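Local coordinates for uncharacterized conserved protein (Staphylococcus epidermidis, PDB 3FRM), which is of unknown function but carries a GNAT-type acetyltransferase domain, so it may transfer an acetyl group, and binds a sodium ion in the crystal, at residues N127-Y132 with H154-Y159. Sequence-based numbering, arbitrary orientation.
Sequences NNINDY and HIYSSY. With NA (sodium ion), chain G.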
loop_
_atom_site.group_PDB
_atom_site.type_symbol
_atom_site.label_atom_id
_atom_site.label_comp_id
_atom_site.label_asym_id
_atom_site.label_seq_id
_atom_site.Cartn_x
_atom_site.Cartn_y
_atom_site.Cartn_z
ATOM N N ASN A 127 -21.880 24.853 10.071
ATOM C CA ASN A 127 -22.943 24.743 9.089
ATOM C C ASN A 127 -22.910 23.459 8.325
ATOM O O ASN A 127 -23.930 22.928 7.916
ATOM C CB ASN A 127 -22.863 25.903 8.105
ATOM C CG ASN A 127 -23.384 27.207 8.695
ATOM O OD1 ASN A 127 -23.760 27.282 9.884
ATOM N ND2 ASN A 127 -23.420 28.242 7.866
ATOM N N ASN A 128 -21.719 22.955 8.115
ATOM C CA ASN A 128 -21.588 21.740 7.357
ATOM C C ASN A 128 -20.836 20.664 8.094
ATOM O O ASN A 128 -20.658 19.604 7.540
ATOM C CB ASN A 128 -20.972 22.008 5.968
ATOM C CG ASN A 128 -19.594 22.619 6.051
ATOM O OD1 ASN A 128 -18.945 22.638 7.103
ATOM N ND2 ASN A 128 -19.146 23.131 4.956
ATOM N N ILE A 129 -20.455 20.900 9.353
ATOM C CA ILE A 129 -19.646 19.919 10.129
ATOM C C ILE A 129 -20.164 18.485 10.124
ATOM O O ILE A 129 -19.352 17.519 10.213
ATOM C CB ILE A 129 -19.415 20.354 11.617
ATOM C CG1 ILE A 129 -18.504 19.371 12.360
ATOM C CG2 ILE A 129 -20.712 20.412 12.390
ATOM C CD1 ILE A 129 -17.177 18.979 11.588
ATOM N N ASN A 130 -21.489 18.338 10.110
ATOM C CA ASN A 130 -22.139 17.027 10.101
ATOM C C ASN A 130 -21.942 16.293 8.761
ATOM O O ASN A 130 -21.905 15.050 8.738
ATOM C CB ASN A 130 -23.630 17.100 10.444
ATOM C CG ASN A 130 -23.905 17.154 11.963
ATOM O OD1 ASN A 130 -24.552 18.082 12.422
ATOM N ND2 ASN A 130 -23.411 16.171 12.741
ATOM N N ASP A 131 -21.828 17.038 7.655
ATOM C CA ASP A 131 -21.512 16.434 6.391
ATOM C C ASP A 131 -20.096 15.899 6.419
ATOM O O ASP A 131 -19.806 14.896 5.791
ATOM C CB ASP A 131 -21.607 17.453 5.232
ATOM C CG ASP A 131 -23.035 17.854 4.918
ATOM O OD1 ASP A 131 -23.194 18.981 4.399
ATOM O OD2 ASP A 131 -23.987 17.070 5.181
ATOM N N TYR A 132 -19.195 16.593 7.098
ATOM C CA TYR A 132 -17.835 16.130 7.193
ATOM C C TYR A 132 -17.857 14.777 7.946
ATOM O O TYR A 132 -17.341 13.763 7.475
ATOM C CB TYR A 132 -16.969 17.198 7.884
ATOM C CG TYR A 132 -15.613 16.721 8.305
ATOM C CD1 TYR A 132 -14.506 16.984 7.522
ATOM C CD2 TYR A 132 -15.423 16.021 9.526
ATOM C CE1 TYR A 132 -13.240 16.565 7.886
ATOM C CE2 TYR A 132 -14.101 15.564 9.931
ATOM C CZ TYR A 132 -13.021 15.853 9.063
ATOM O OH TYR A 132 -11.714 15.450 9.334
ATOM N N HIS A 154 -14.604 13.742 19.469
ATOM C CA HIS A 154 -13.467 14.639 19.658
ATOM C C HIS A 154 -13.387 15.748 18.587
ATOM O O HIS A 154 -13.310 16.925 18.926
ATOM C CB HIS A 154 -12.206 13.798 19.757
ATOM C CG HIS A 154 -10.947 14.592 19.901
ATOM N ND1 HIS A 154 -10.757 15.520 20.908
ATOM C CD2 HIS A 154 -9.794 14.563 19.189
ATOM C CE1 HIS A 154 -9.544 16.035 20.804
ATOM N NE2 HIS A 154 -8.939 15.470 19.771
ATOM N N ILE A 155 -13.455 15.369 17.313
ATOM C CA ILE A 155 -13.525 16.317 16.194
ATOM C C ILE A 155 -14.722 17.276 16.296
ATOM O O ILE A 155 -14.618 18.513 16.053
ATOM C CB ILE A 155 -13.673 15.588 14.849
ATOM C CG1 ILE A 155 -12.615 14.514 14.691
ATOM C CG2 ILE A 155 -13.637 16.579 13.677
ATOM C CD1 ILE A 155 -12.702 13.823 13.335
ATOM N N TYR A 156 -15.864 16.700 16.637
ATOM C CA TYR A 156 -17.092 17.479 16.730
ATOM C C TYR A 156 -17.042 18.494 17.859
ATOM O O TYR A 156 -17.899 19.338 17.948
ATOM C CB TYR A 156 -18.302 16.562 16.932
ATOM C CG TYR A 156 -19.598 17.318 17.060
ATOM C CD1 TYR A 156 -20.136 17.984 15.965
ATOM C CD2 TYR A 156 -20.302 17.374 18.289
ATOM C CE1 TYR A 156 -21.369 18.691 16.062
ATOM C CE2 TYR A 156 -21.537 18.076 18.399
ATOM C CZ TYR A 156 -22.044 18.733 17.285
ATOM O OH TYR A 156 -23.212 19.443 17.353
ATOM N N SER A 157 -16.084 18.406 18.766
ATOM C CA SER A 157 -16.103 19.388 19.840
ATOM C C SER A 157 -14.810 20.168 19.891
ATOM O O SER A 157 -14.631 21.003 20.764
ATOM C CB SER A 157 -16.358 18.703 21.184
ATOM O OG SER A 157 -15.139 18.183 21.648
ATOM N N SER A 158 -13.896 19.886 18.966
ATOM C CA SER A 158 -12.655 20.599 18.957
ATOM C C SER A 158 -12.402 21.228 17.605
ATOM O O SER A 158 -11.317 21.741 17.392
ATOM C CB SER A 158 -11.496 19.683 19.366
ATOM O OG SER A 158 -11.289 18.675 18.405
ATOM N N TYR A 159 -13.401 21.227 16.715
ATOM C CA TYR A 159 -13.184 21.690 15.337
ATOM C C TYR A 159 -13.045 23.209 15.123
ATOM O O TYR A 159 -12.269 23.602 14.261
ATOM C CB TYR A 159 -14.193 21.086 14.357
ATOM C CG TYR A 159 -15.533 21.731 14.411
ATOM C CD1 TYR A 159 -16.460 21.357 15.381
ATOM C CD2 TYR A 159 -15.892 22.737 13.485
ATOM C CE1 TYR A 159 -17.710 21.952 15.443
ATOM C CE2 TYR A 159 -17.156 23.355 13.536
ATOM C CZ TYR A 159 -18.064 22.957 14.514
ATOM O OH TYR A 159 -19.321 23.553 14.598
HETATM NA NA NA G . -10.266 24.821 13.420
#
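The phenol ring of Tyr-159 carries CG1 of Ile-129 over the centre of one face, 4.0 Å from the centroid and 7° off the ring normal, a CH-pi contact for which a broad flat face is well suited, while the backbone C of Tyr-156 lies in plane at its edge. The ring of Tyr-156 meets the same isoleucine differently, receiving CG2 at its edge through CE1 at 4.1 Å; tyrosine suits this exposed position, pairing apolar ring carbons with a polar hydroxyl. Helices 129-136 and 145-158 follow one another between strands 120-123 and 165-171, consistent with the beta-alpha-alpha-beta opening of a GNAT-like fold, and the first turn of one meets the last of the other. Branching at CB suits Ile-129: with CG1 anti to the backbone N (chi1 -176°), one arm covers a ring face and the other reaches a second ring. Further along, CE2 of Tyr-132 packs 3.9 Å from CG2 of Ile-155, whose CD1 also lies close, so both arms of the branched chain meet this carbon. Tyrosine suits position 132 because its ring carbons are apolar and its hydroxyl hydrogen-bonds Asp-180 on strand 174-183. Together with Asn-160, Asp-162 and Ile-164, Tyr-159 binds the sodium ion, its carbonyl O lying 2.5 Å from the metal.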